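Putative laminarinase (Phanerochaete chrysosporium, PDB 2CL2) probably hydrolyses O-glycosidic bonds in beta-glucans such as laminarin, as a fungal enzyme of glycoside hydrolase family 16. Local coordinates at residues D50-R55 / W289-V294; R90-G95 / N173-S178; A136-P141 / T234-G239; T252-W257 / S272-V277. All coordinates share one frame; numbering follows the deposited sequence. Where two conformers were deposited one is given.

Interaction 1: residues D50-R55 / W289-V294; sequences DTLILR and WDIASV. With MAN (alpha-D-mannopyranose), chain B.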
loop_
_atom_site.group_PDB
_atom_site.type_symbol
_atom_site.label_atom_id
_atom_site.label_comp_id
_atom_site.label_asym_id
_atom_site.label_seq_id
_atom_site.Cartn_x
_atom_site.Cartn_y
_atom_site.Cartn_z
ATOM N N ASP A 50 -17.485 7.928 -8.570
ATOM C CA ASP A 50 -17.034 7.417 -7.279
ATOM C C ASP A 50 -15.886 6.416 -7.427
ATOM O O ASP A 50 -15.752 5.500 -6.619
ATOM C CB ASP A 50 -18.204 6.804 -6.483
ATOM C CG ASP A 50 -18.822 5.581 -7.153
ATOM O OD1 ASP A 50 -18.425 5.200 -8.271
ATOM O OD2 ASP A 50 -19.720 4.976 -6.523
ATOM N N THR A 51 -15.052 6.615 -8.447
ATOM C CA THR A 51 -14.011 5.655 -8.778
ATOM C C THR A 51 -12.683 6.331 -9.083
ATOM O O THR A 51 -12.616 7.329 -9.801
ATOM C CB THR A 51 -14.425 4.816 -9.996
ATOM O OG1 THR A 51 -15.659 4.150 -9.723
ATOM C CG2 THR A 51 -13.378 3.769 -10.324
ATOM N N LEU A 52 -11.619 5.746 -8.538
ATOM C CA LEU A 52 -10.255 6.047 -8.942
ATOM C C LEU A 52 -9.647 4.745 -9.442
ATOM O O LEU A 52 -9.618 3.767 -8.698
ATOM C CB LEU A 52 -9.425 6.574 -7.771
ATOM C CG LEU A 52 -7.946 6.797 -8.091
ATOM C CD1 LEU A 52 -7.792 7.962 -9.050
ATOM C CD2 LEU A 52 -7.147 7.035 -6.834
ATOM N N ILE A 53 -9.194 4.736 -10.693
ATOM C CA ILE A 53 -8.446 3.611 -11.243
ATOM C C ILE A 53 -7.004 4.051 -11.436
ATOM O O ILE A 53 -6.748 5.108 -12.020
ATOM C CB ILE A 53 -8.988 3.173 -12.620
ATOM C CG1 ILE A 53 -10.477 2.822 -12.576
ATOM C CG2 ILE A 53 -8.166 2.021 -13.182
ATOM C CD1 ILE A 53 -10.819 1.711 -11.660
ATOM N N LEU A 54 -6.073 3.239 -10.944
ATOM C CA LEU A 54 -4.647 3.425 -11.191
ATOM C C LEU A 54 -4.196 2.111 -11.782
ATOM O O LEU A 54 -4.342 1.078 -11.141
ATOM C CB LEU A 54 -3.909 3.692 -9.877
ATOM C CG LEU A 54 -4.439 4.830 -9.007
ATOM C CD1 LEU A 54 -3.789 4.790 -7.634
ATOM C CD2 LEU A 54 -4.212 6.182 -9.684
ATOM N N ARG A 55 -3.665 2.126 -13.000
ATOM C CA ARG A 55 -3.358 0.864 -13.681
ATOM C C ARG A 55 -2.044 0.883 -14.440
ATOM O O ARG A 55 -1.487 1.941 -14.737
ATOM C CB ARG A 55 -4.496 0.462 -14.634
ATOM C CG ARG A 55 -4.659 1.383 -15.829
ATOM C CD ARG A 55 -5.533 0.787 -16.919
ATOM N NE ARG A 55 -6.915 0.563 -16.489
ATOM C CZ ARG A 55 -7.469 -0.632 -16.252
ATOM N NH1 ARG A 55 -6.784 -1.765 -16.369
ATOM N NH2 ARG A 55 -8.739 -0.687 -15.867
ATOM N N TRP A 289 -5.558 -0.780 -9.465
ATOM C CA TRP A 289 -6.293 -0.398 -8.279
ATOM C C TRP A 289 -7.641 0.152 -8.732
ATOM O O TRP A 289 -7.703 0.898 -9.708
ATOM C CB TRP A 289 -5.587 0.747 -7.558
ATOM C CG TRP A 289 -4.301 0.427 -6.886
ATOM C CD1 TRP A 289 -3.048 0.638 -7.359
ATOM C CD2 TRP A 289 -4.149 -0.094 -5.563
ATOM N NE1 TRP A 289 -2.119 0.262 -6.418
ATOM C CE2 TRP A 289 -2.771 -0.199 -5.307
ATOM C CE3 TRP A 289 -5.048 -0.522 -4.588
ATOM C CZ2 TRP A 289 -2.268 -0.685 -4.093
ATOM C CZ3 TRP A 289 -4.551 -1.007 -3.390
ATOM C CH2 TRP A 289 -3.177 -1.088 -3.154
ATOM N N ASP A 290 -8.700 -0.195 -8.005
ATOM C CA ASP A 290 -10.003 0.436 -8.142
ATOM C C ASP A 290 -10.342 0.853 -6.719
ATOM O O ASP A 290 -10.579 0.003 -5.872
ATOM C CB ASP A 290 -11.030 -0.547 -8.719
ATOM C CG ASP A 290 -12.439 0.010 -8.755
ATOM O OD1 ASP A 290 -12.703 1.044 -8.127
ATOM O OD2 ASP A 290 -13.296 -0.623 -9.406
ATOM N N ILE A 291 -10.313 2.159 -6.475
ATOM C CA ILE A 291 -10.466 2.717 -5.135
ATOM C C ILE A 291 -11.748 3.539 -5.094
ATOM O O ILE A 291 -11.954 4.435 -5.916
ATOM C CB ILE A 291 -9.222 3.561 -4.744
ATOM C CG1 ILE A 291 -8.020 2.625 -4.597
ATOM C CG2 ILE A 291 -9.465 4.349 -3.465
ATOM C CD1 ILE A 291 -6.682 3.306 -4.690
ATOM N N ALA A 292 -12.622 3.206 -4.150
ATOM C CA ALA A 292 -13.883 3.921 -3.977
ATOM C C ALA A 292 -13.692 5.230 -3.211
ATOM O O ALA A 292 -14.369 6.213 -3.492
ATOM C CB ALA A 292 -14.877 3.043 -3.255
ATOM N N SER A 293 -12.793 5.241 -2.232
ATOM C CA SER A 293 -12.519 6.441 -1.462
ATOM C C SER A 293 -11.281 6.229 -0.618
ATOM O O SER A 293 -10.914 5.102 -0.291
ATOM C CB SER A 293 -13.688 6.797 -0.530
ATOM O OG SER A 293 -13.909 5.778 0.427
ATOM N N VAL A 294 -10.648 7.342 -0.269
ATOM C CA VAL A 294 -9.657 7.376 0.794
ATOM C C VAL A 294 -10.043 8.559 1.664
ATOM O O VAL A 294 -10.274 9.655 1.157
ATOM C CB VAL A 294 -8.214 7.519 0.278
ATOM C CG1 VAL A 294 -7.227 7.621 1.454
ATOM C CG2 VAL A 294 -7.846 6.334 -0.608
HETATM C C1 MAN B . -18.838 4.083 -13.528
HETATM C C2 MAN B . -17.765 4.761 -12.685
HETATM C C3 MAN B . -18.426 5.486 -11.525
HETATM C C4 MAN B . -19.451 6.481 -12.068
HETATM C C5 MAN B . -20.431 5.778 -13.013
HETATM C C6 MAN B . -21.346 6.784 -13.703
HETATM O O2 MAN B . -17.052 5.707 -13.447
HETATM O O3 MAN B . -17.430 6.139 -10.775
HETATM O O4 MAN B . -20.150 7.073 -10.997
HETATM O O5 MAN B . -19.739 5.056 -14.015
HETATM O O6 MAN B . -22.201 6.092 -14.589
#
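Ile53 lays its CD1 methyl against the carboxylate arm of Asp290, 3.7 Å from Asp290 CB, where two neighbouring antiparallel strands of the GH16 beta-jelly-roll sandwich meet. The two side chains cross obliquely on the face of the sheet that carries bound sugars. Thr51 adds its own methyl to the same group, CG2 lying 3.6 Å from Asp290 OD1. Asp290 holds its CG anti to the backbone N (chi1 174°), which swings the carboxylate toward strand 51-55; OD1 also takes a salt bridge from Arg90. With an alanine here the Arg90 guanidinium would probably lose its charged mate, and Thr51 CG2 the carboxylate oxygen it packs on.

The opposite face, formed by Leu52, Leu54, Trp289 and Ile291, turns into the core and packs on strands 69-76 and 246-253. Leu54 CB approaches the pyrrole side of the indole, 4.1 Å from Trp289 CD1, while Trp289 NE1 is satisfied by Asn250 O. Leu52 with Ile291 and Leu54 with Trp289 are hydrogen-bonded pairs, bonded in both directions. Just before strand 51-55, Asp50 N donates to mannose O3 across 2.8 Å.

Interaction 2: residues R90-G95 / N173-S178; sequences RHMPQG and NSYGPS. With MAN (alpha-D-mannopyranose), chain C.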
loop_
_atom_site.group_PDB
_atom_site.type_symbol
_atom_site.label_atom_id
_atom_site.label_comp_id
_atom_site.label_asym_id
_atom_site.label_seq_id
_atom_site.Cartn_x
_atom_site.Cartn_y
_atom_site.Cartn_z
ATOM N N ARG A 90 -11.802 -1.571 -3.957
ATOM C CA ARG A 90 -12.585 -2.586 -4.654
ATOM C C ARG A 90 -11.697 -3.627 -5.327
ATOM O O ARG A 90 -12.095 -4.778 -5.461
ATOM C CB ARG A 90 -13.457 -1.945 -5.725
ATOM C CG ARG A 90 -14.338 -0.807 -5.233
ATOM C CD ARG A 90 -15.345 -0.450 -6.304
ATOM N NE ARG A 90 -16.222 0.667 -5.956
ATOM C CZ ARG A 90 -16.105 1.913 -6.408
ATOM N NH1 ARG A 90 -15.122 2.282 -7.214
ATOM N NH2 ARG A 90 -16.983 2.822 -6.025
ATOM N N HIS A 91 -10.507 -3.215 -5.755
ATOM C CA HIS A 91 -9.603 -4.067 -6.525
ATOM C C HIS A 91 -8.187 -3.566 -6.294
ATOM O O HIS A 91 -7.958 -2.352 -6.230
ATOM C CB HIS A 91 -9.945 -3.958 -8.015
ATOM C CG HIS A 91 -9.372 -5.051 -8.875
ATOM N ND1 HIS A 91 -8.115 -4.979 -9.441
ATOM C CD2 HIS A 91 -9.913 -6.217 -9.311
ATOM C CE1 HIS A 91 -7.903 -6.063 -10.170
ATOM N NE2 HIS A 91 -8.979 -6.827 -10.107
ATOM N N MET A 92 -7.240 -4.493 -6.213
ATOM C CA MET A 92 -5.828 -4.125 -6.169
ATOM C C MET A 92 -5.123 -4.829 -7.324
ATOM O O MET A 92 -5.622 -5.817 -7.861
ATOM C CB MET A 92 -5.171 -4.502 -4.833
ATOM C CG MET A 92 -4.953 -5.999 -4.624
ATOM S SD MET A 92 -3.865 -6.343 -3.218
ATOM C CE MET A 92 -4.864 -5.790 -1.836
ATOM N N PRO A 93 -3.966 -4.310 -7.736
ATOM C CA PRO A 93 -3.307 -4.952 -8.862
ATOM C C PRO A 93 -2.990 -6.421 -8.621
ATOM O O PRO A 93 -2.554 -6.813 -7.530
ATOM C CB PRO A 93 -2.024 -4.122 -9.025
ATOM C CG PRO A 93 -2.398 -2.781 -8.493
ATOM C CD PRO A 93 -3.244 -3.105 -7.295
ATOM N N GLN A 94 -3.196 -7.227 -9.661
ATOM C CA GLN A 94 -2.748 -8.601 -9.636
ATOM C C GLN A 94 -2.017 -8.944 -10.924
ATOM O O GLN A 94 -2.126 -8.229 -11.933
ATOM C CB GLN A 94 -3.921 -9.550 -9.393
ATOM C CG GLN A 94 -4.926 -9.637 -10.522
ATOM C CD GLN A 94 -5.998 -10.663 -10.247
ATOM O OE1 GLN A 94 -6.868 -10.461 -9.416
ATOM N NE2 GLN A 94 -5.921 -11.786 -10.931
ATOM N N GLY A 95 -1.264 -10.040 -10.847
ATOM C CA GLY A 95 -0.482 -10.560 -11.958
ATOM C C GLY A 95 0.938 -10.853 -11.528
ATOM O O GLY A 95 1.484 -10.229 -10.614
ATOM N N ASN A 173 -7.894 -13.445 1.769
ATOM C CA ASN A 173 -8.621 -12.421 1.046
ATOM C C ASN A 173 -8.210 -11.013 1.450
ATOM O O ASN A 173 -8.814 -10.044 1.010
ATOM C CB ASN A 173 -10.143 -12.631 1.141
ATOM C CG ASN A 173 -10.691 -12.442 2.536
ATOM O OD1 ASN A 173 -9.996 -11.974 3.447
ATOM N ND2 ASN A 173 -11.961 -12.803 2.715
ATOM N N SER A 174 -7.170 -10.909 2.280
ATOM C CA SER A 174 -6.502 -9.643 2.540
ATOM C C SER A 174 -5.676 -9.141 1.355
ATOM O O SER A 174 -5.274 -7.976 1.334
ATOM C CB SER A 174 -5.580 -9.773 3.763
ATOM O OG SER A 174 -4.509 -10.668 3.513
ATOM N N TYR A 175 -5.411 -10.000 0.374
ATOM C CA TYR A 175 -4.486 -9.630 -0.680
ATOM C C TYR A 175 -4.742 -10.377 -1.967
ATOM O O TYR A 175 -5.277 -11.483 -1.967
ATOM C CB TYR A 175 -3.047 -9.918 -0.220
ATOM C CG TYR A 175 -2.031 -9.326 -1.150
ATOM C CD1 TYR A 175 -1.695 -7.989 -1.062
ATOM C CD2 TYR A 175 -1.455 -10.086 -2.154
ATOM C CE1 TYR A 175 -0.796 -7.418 -1.934
ATOM C CE2 TYR A 175 -0.543 -9.522 -3.032
ATOM C CZ TYR A 175 -0.233 -8.179 -2.925
ATOM O OH TYR A 175 0.658 -7.565 -3.779
ATOM N N GLY A 176 -4.347 -9.760 -3.072
ATOM C CA GLY A 176 -4.161 -10.483 -4.311
ATOM C C GLY A 176 -5.427 -10.922 -5.005
ATOM O O GLY A 176 -6.489 -10.344 -4.801
ATOM N N PRO A 177 -5.318 -11.943 -5.862
ATOM C CA PRO A 177 -6.480 -12.532 -6.515
ATOM C C PRO A 177 -7.602 -12.906 -5.535
ATOM O O PRO A 177 -8.769 -12.741 -5.858
ATOM C CB PRO A 177 -5.889 -13.761 -7.220
ATOM C CG PRO A 177 -4.456 -13.378 -7.487
ATOM C CD PRO A 177 -4.057 -12.583 -6.287
ATOM N N SER A 178 -7.258 -13.363 -4.338
ATOM C CA SER A 178 -8.279 -13.706 -3.349
ATOM C C SER A 178 -9.090 -12.475 -2.936
ATOM O O SER A 178 -10.305 -12.503 -2.895
ATOM C CB SER A 178 -7.612 -14.318 -2.116
ATOM O OG SER A 178 -8.572 -14.673 -1.145
HETATM C C1 MAN C . -21.437 -1.911 -9.960
HETATM C C2 MAN C . -22.417 -1.191 -9.049
HETATM C C3 MAN C . -21.755 -0.066 -8.268
HETATM C C4 MAN C . -20.494 -0.560 -7.572
HETATM C C5 MAN C . -19.607 -1.368 -8.519
HETATM C C6 MAN C . -18.499 -2.056 -7.734
HETATM O O2 MAN C . -22.953 -2.125 -8.150
HETATM O O3 MAN C . -22.660 0.432 -7.304
HETATM O O4 MAN C . -19.778 0.560 -7.092
HETATM O O5 MAN C . -20.342 -2.373 -9.200
HETATM O O6 MAN C . -17.524 -2.535 -8.634
#
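Met92 places its sulfur over one face of the Tyr175 ring, a Met-aromatic contact in which Met92 SD stands 3.8 Å from the ring centroid and 29° off the ring normal. The methionine and tyrosine side chains cross at about a right angle. A bend at chi3 (67°) turns the methyl toward the 3-10 segment 173-174, with Met92 CE 3.9 Å from Ser174 O. The same sulfur, Met92 SD, accepts a weak but nearly straight hydrogen bond from Gly176 N, at 3.5 Å. Beside it, Gln94 lies against Pro177, its OE1 3.6 Å from Pro177 CA.

In the next shell, Asn180 ND2 is bonded to both Gln94 OE1 and Met92 O, tying the loop to helix 176-181, and Trp289 packs on Met92. Farther back along the loop, Arg90 and His91 form a classic beta bulge facing Asp290. A leucine in place of Arg90 would probably leave Asp50 O without the NH2 donor that reaches it, removing a side-chain tie between this bulge and the start of strand 51-55. The extended arginine chain ends beside a mannose, with Arg90 NE 3.7 Å from sugar O4.

Interaction 3: residues A136-P141 / T234-G239; sequences ANCAMP and TNCDIG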
loop_
_atom_site.group_PDB
_atom_site.type_symbol
_atom_site.label_atom_id
_atom_site.label_comp_id
_atom_site.label_asym_id
_atom_site.label_seq_id
_atom_site.Cartn_x
_atom_site.Cartn_y
_atom_site.Cartn_z
ATOM N N ALA A 136 17.270 3.726 13.511
ATOM C CA ALA A 136 17.752 2.905 14.621
ATOM C C ALA A 136 16.860 2.936 15.851
ATOM O O ALA A 136 16.161 3.915 16.089
ATOM C CB ALA A 136 19.169 3.327 15.012
ATOM N N ASN A 137 16.911 1.849 16.619
ATOM C CA ASN A 137 16.269 1.760 17.927
ATOM C C ASN A 137 14.740 1.757 17.853
ATOM O O ASN A 137 14.059 2.567 18.487
ATOM C CB ASN A 137 16.782 2.861 18.864
ATOM C CG ASN A 137 16.427 2.610 20.323
ATOM O OD1 ASN A 137 16.175 1.475 20.738
ATOM N ND2 ASN A 137 16.404 3.679 21.109
ATOM N N CYS A 138 14.203 0.820 17.085
ATOM C CA CYS A 138 12.770 0.647 16.992
ATOM C C CYS A 138 12.490 -0.809 16.696
ATOM O O CYS A 138 12.781 -1.311 15.608
ATOM C CB CYS A 138 12.202 1.534 15.899
ATOM S SG CYS A 138 10.426 1.393 15.683
ATOM N N ALA A 139 11.961 -1.497 17.697
ATOM C CA ALA A 139 11.619 -2.895 17.580
ATOM C C ALA A 139 10.259 -3.138 18.211
ATOM O O ALA A 139 9.717 -2.265 18.891
ATOM C CB ALA A 139 12.673 -3.757 18.242
ATOM N N MET A 140 9.738 -4.336 17.983
ATOM C CA MET A 140 8.421 -4.720 18.435
ATOM C C MET A 140 8.511 -5.948 19.328
ATOM O O MET A 140 9.338 -6.831 19.099
ATOM C CB MET A 140 7.527 -5.019 17.237
ATOM C CG MET A 140 7.353 -3.841 16.323
ATOM S SD MET A 140 6.361 -2.598 17.158
ATOM C CE MET A 140 7.196 -1.096 16.650
ATOM N N PRO A 141 7.628 -6.023 20.331
ATOM C CA PRO A 141 7.616 -7.196 21.189
ATOM C C PRO A 141 7.162 -8.431 20.419
ATOM O O PRO A 141 6.376 -8.315 19.475
ATOM C CB PRO A 141 6.623 -6.834 22.294
ATOM C CG PRO A 141 5.873 -5.671 21.825
ATOM C CD PRO A 141 6.604 -5.033 20.702
ATOM N N THR A 234 6.298 -0.237 23.047
ATOM C CA THR A 234 7.023 -0.971 24.084
ATOM C C THR A 234 8.537 -0.871 23.909
ATOM O O THR A 234 9.282 -0.666 24.878
ATOM C CB THR A 234 6.600 -2.446 24.029
ATOM O OG1 THR A 234 5.168 -2.503 23.983
ATOM C CG2 THR A 234 7.119 -3.238 25.227
ATOM N N ASN A 235 8.993 -1.027 22.671
ATOM C CA ASN A 235 10.415 -0.994 22.342
ATOM C C ASN A 235 10.721 -0.071 21.161
ATOM O O ASN A 235 11.702 -0.254 20.434
ATOM C CB ASN A 235 10.901 -2.408 22.045
ATOM C CG ASN A 235 10.635 -3.356 23.184
ATOM O OD1 ASN A 235 9.624 -4.067 23.200
ATOM N ND2 ASN A 235 11.525 -3.354 24.166
ATOM N N CYS A 236 9.880 0.937 20.991
ATOM C CA CYS A 236 10.025 1.889 19.904
ATOM C C CYS A 236 9.241 3.149 20.200
ATOM O O CYS A 236 8.023 3.103 20.299
ATOM C CB CYS A 236 9.484 1.304 18.601
ATOM S SG CYS A 236 9.639 2.473 17.232
ATOM N N ASP A 237 9.933 4.275 20.320
ATOM C CA ASP A 237 9.263 5.555 20.439
ATOM C C ASP A 237 8.674 5.901 19.072
ATOM O O ASP A 237 9.355 6.447 18.197
ATOM C CB ASP A 237 10.245 6.620 20.915
ATOM C CG ASP A 237 9.580 7.951 21.175
ATOM O OD1 ASP A 237 8.553 8.253 20.549
ATOM O OD2 ASP A 237 10.102 8.708 22.012
ATOM N N ILE A 238 7.405 5.579 18.882
ATOM C CA ILE A 238 6.801 5.680 17.559
ATOM C C ILE A 238 6.882 7.115 17.043
ATOM O O ILE A 238 7.314 7.362 15.909
ATOM C CB ILE A 238 5.328 5.167 17.579
ATOM C CG1 ILE A 238 5.272 3.659 17.889
ATOM C CG2 ILE A 238 4.635 5.490 16.275
ATOM C CD1 ILE A 238 5.720 2.739 16.764
ATOM N N GLY A 239 6.491 8.067 17.874
ATOM C CA GLY A 239 6.473 9.462 17.471
ATOM C C GLY A 239 7.832 10.020 17.087
ATOM O O GLY A 239 7.912 10.922 16.248
HETATM O O HOH W 1 12.826 4.021 20.394
HETATM O O HOH W 2 14.408 -0.552 20.569
HETATM O O HOH W 3 7.572 -1.666 20.406
#
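The flat carboxamide of Asn235 turns its oxygen to the Pro141 ring beside a loop-to-loop disulfide, with Asn235 OD1 4.0 Å from Pro141 CD, while Pro141 CG leans on the Thr234 side chain. The backbone carbonyl of Asn235 is gripped from above its plane. Ala139 N donates to Asn235 O at 3.0 Å in a straight bond, yet stands 47° out of the carbonyl plane and so misses the lone pairs. The two acceptors Ala139 O and Asn235 O lie close to each other without bonding, and each is served by its own water: one water donates to Asn235 O and to Asn137 OD1, and another donates to Ala139 O while accepting from Asn235 N.

The disulfide Cys138-Cys236 is the covalent tie. Cys138 SG and Cys236 SG are 2.0 Å apart with a chi3 of -89°, close to the 90° that a relaxed bridge prefers. Both SG atoms are anti to the backbone N (chi1 180° in each), which lets them meet, and His241 packs against the bridge. Met140 starts away from segment 234-239 but bends at chi2 and chi3 so that its methyl returns, CE resting 3.8 Å from Cys236 CB and also touching Ile238 CD1.

The contact joins the loop after strand 129-133, from one sheet of the sandwich, to the connection after strand 229-232, from the other. Where helix 238-241 begins, Asp237 is its N-cap residue, and a third water accepts from Asp237 N at 2.9 Å while donating to Asn137 O.

Interaction 4: residues T252-W257 / S272-V277; sequences TFCGDW and SCVDYV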
loop_
_atom_site.group_PDB
_atom_site.type_symbol
_atom_site.label_atom_id
_atom_site.label_comp_id
_atom_site.label_asym_id
_atom_site.label_seq_id
_atom_site.Cartn_x
_atom_site.Cartn_y
_atom_site.Cartn_z
ATOM N N THR A 252 4.523 -0.989 -8.875
ATOM C CA THR A 252 5.755 -1.240 -9.597
ATOM C C THR A 252 5.761 -2.708 -10.022
ATOM O O THR A 252 4.821 -3.454 -9.734
ATOM C CB THR A 252 7.005 -0.835 -8.790
ATOM O OG1 THR A 252 8.132 -0.810 -9.677
ATOM C CG2 THR A 252 7.284 -1.791 -7.631
ATOM N N PHE A 253 6.801 -3.098 -10.758
ATOM C CA PHE A 253 6.946 -4.462 -11.261
ATOM C C PHE A 253 8.345 -4.944 -10.984
ATOM O O PHE A 253 9.297 -4.185 -11.099
ATOM C CB PHE A 253 6.704 -4.533 -12.770
ATOM C CG PHE A 253 5.452 -3.868 -13.207
ATOM C CD1 PHE A 253 5.497 -2.581 -13.706
ATOM C CD2 PHE A 253 4.224 -4.493 -13.093
ATOM C CE1 PHE A 253 4.370 -1.933 -14.091
ATOM C CE2 PHE A 253 3.073 -3.828 -13.497
ATOM C CZ PHE A 253 3.166 -2.550 -13.989
ATOM N N CYS A 254 8.473 -6.218 -10.652
ATOM C CA CYS A 254 9.786 -6.832 -10.480
ATOM C C CYS A 254 10.544 -6.037 -9.417
ATOM O O CYS A 254 9.991 -5.733 -8.367
ATOM C CB CYS A 254 10.550 -6.904 -11.815
ATOM S SG CYS A 254 9.629 -7.679 -13.135
ATOM N N GLY A 255 11.799 -5.674 -9.662
ATOM C CA GLY A 255 12.522 -4.861 -8.709
ATOM C C GLY A 255 13.035 -5.656 -7.530
ATOM O O GLY A 255 13.096 -6.888 -7.558
ATOM N N ASP A 256 13.419 -4.931 -6.494
ATOM C CA ASP A 256 14.286 -5.494 -5.472
ATOM C C ASP A 256 13.630 -6.610 -4.670
ATOM O O ASP A 256 14.311 -7.534 -4.232
ATOM C CB ASP A 256 14.803 -4.382 -4.573
ATOM C CG ASP A 256 15.700 -3.399 -5.320
ATOM O OD1 ASP A 256 16.328 -3.792 -6.338
ATOM O OD2 ASP A 256 15.758 -2.240 -4.896
ATOM N N TRP A 257 12.311 -6.546 -4.521
ATOM C CA TRP A 257 11.567 -7.619 -3.871
ATOM C C TRP A 257 10.947 -8.547 -4.917
ATOM O O TRP A 257 11.381 -9.687 -5.047
ATOM C CB TRP A 257 10.515 -7.047 -2.920
ATOM C CG TRP A 257 9.733 -8.089 -2.134
ATOM C CD1 TRP A 257 9.946 -9.443 -2.103
ATOM C CD2 TRP A 257 8.625 -7.841 -1.261
ATOM N NE1 TRP A 257 9.036 -10.045 -1.276
ATOM C CE2 TRP A 257 8.217 -9.087 -0.742
ATOM C CE3 TRP A 257 7.943 -6.687 -0.858
ATOM C CZ2 TRP A 257 7.153 -9.208 0.153
ATOM C CZ3 TRP A 257 6.887 -6.812 0.033
ATOM C CH2 TRP A 257 6.499 -8.067 0.519
ATOM N N SER A 272 11.953 -15.126 -16.338
ATOM C CA SER A 272 12.500 -13.856 -15.877
ATOM C C SER A 272 11.377 -12.852 -15.639
ATOM O O SER A 272 10.538 -12.685 -16.492
ATOM C CB SER A 272 13.450 -13.319 -16.955
ATOM O OG SER A 272 13.599 -11.913 -16.922
ATOM N N CYS A 273 11.377 -12.176 -14.492
ATOM C CA CYS A 273 10.342 -11.173 -14.229
ATOM C C CYS A 273 10.373 -10.051 -15.267
ATOM O O CYS A 273 9.337 -9.682 -15.815
ATOM C CB CYS A 273 10.484 -10.587 -12.826
ATOM S SG CYS A 273 9.107 -9.498 -12.339
ATOM N N VAL A 274 11.569 -9.536 -15.566
ATOM C CA VAL A 274 11.691 -8.429 -16.503
ATOM C C VAL A 274 11.224 -8.867 -17.889
ATOM O O VAL A 274 10.480 -8.147 -18.555
ATOM C CB VAL A 274 13.133 -7.859 -16.549
ATOM C CG1 VAL A 274 13.298 -6.878 -17.698
ATOM C CG2 VAL A 274 13.469 -7.160 -15.232
ATOM N N ASP A 275 11.649 -10.051 -18.331
ATOM C CA ASP A 275 11.207 -10.567 -19.626
ATOM C C ASP A 275 9.684 -10.716 -19.669
ATOM O O ASP A 275 9.041 -10.373 -20.659
ATOM C CB ASP A 275 11.878 -11.911 -19.929
ATOM C CG ASP A 275 11.631 -12.377 -21.346
ATOM O OD1 ASP A 275 11.896 -11.594 -22.275
ATOM O OD2 ASP A 275 11.179 -13.531 -21.518
ATOM N N TYR A 276 9.122 -11.233 -18.586
ATOM C CA TYR A 276 7.677 -11.426 -18.492
ATOM C C TYR A 276 6.943 -10.093 -18.621
ATOM O O TYR A 276 5.993 -9.959 -19.395
ATOM C CB TYR A 276 7.329 -12.094 -17.169
ATOM C CG TYR A 276 5.875 -12.433 -17.048
ATOM C CD1 TYR A 276 5.357 -13.555 -17.678
ATOM C CD2 TYR A 276 5.007 -11.622 -16.331
ATOM C CE1 TYR A 276 4.008 -13.872 -17.588
ATOM C CE2 TYR A 276 3.660 -11.927 -16.242
ATOM C CZ TYR A 276 3.164 -13.049 -16.861
ATOM O OH TYR A 276 1.818 -13.356 -16.759
ATOM N N VAL A 277 7.416 -9.101 -17.875
ATOM C CA VAL A 277 6.813 -7.777 -17.893
ATOM C C VAL A 277 6.980 -7.112 -19.257
ATOM O O VAL A 277 6.079 -6.436 -19.731
ATOM C CB VAL A 277 7.379 -6.890 -16.756
ATOM C CG1 VAL A 277 6.970 -5.428 -16.922
ATOM C CG2 VAL A 277 6.898 -7.403 -15.418
#
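Cys254 and Cys273 form a disulfide that fastens the chain just past the end of strand 246-253, which is flanked by strands 69-76 and 98-105 in its sheet of the jelly-roll sandwich, to the first turn of helix 273-279. Cys254 SG and Cys273 SG lie 2.1 Å apart and chi3 is -91°, near the unstrained 90°. The two arms differ: Cys273 holds SG anti to its backbone N (chi1 -172°), whereas in Cys254 the sulfur sits beside the backbone N (chi1 -53°).

Apolar contacts surround the bridge. Val277, one helical turn beyond Cys273, sets its CG2 methyl 3.6 Å from Cys254 SG and 3.9 Å from Phe253 CB, filling the angle between the strand end and the bridge. Val274 reaches the same sulfur more loosely through CG2. The Phe253 ring makes an edge-to-face contact with Phe284, and Phe264 of helix 261-266 packs on Cys273.

Polar bonds act within the helix rather than across the contact. Val277 N donates to Cys273 O in the first turn, which keeps the valine on the same side of the helix as the cysteine. Ser272 is the N-cap residue: its OG accepts a straight bond from Asp275 N at 3.0 Å.

From the N terminus, segment 50-55 is the first met, and its partner comes only with strand 288-297 near the C terminus, so interaction 1 closes a loop that encloses the other three. Interaction 2 opens at 90-95 and closes at 173-178; interaction 3 opens between these at 136-141 and closes at 234-239, so the two cross, on opposite sides of the chain's centre with their own centres about 31 Å apart. Interaction 4 follows both in series, a short loop tying a core strand to a late helix. Interactions 1 and 2 meet directly where the sheet passes into the 90-95 loop; interaction 3 joins loops that follow strands of the two different sheets.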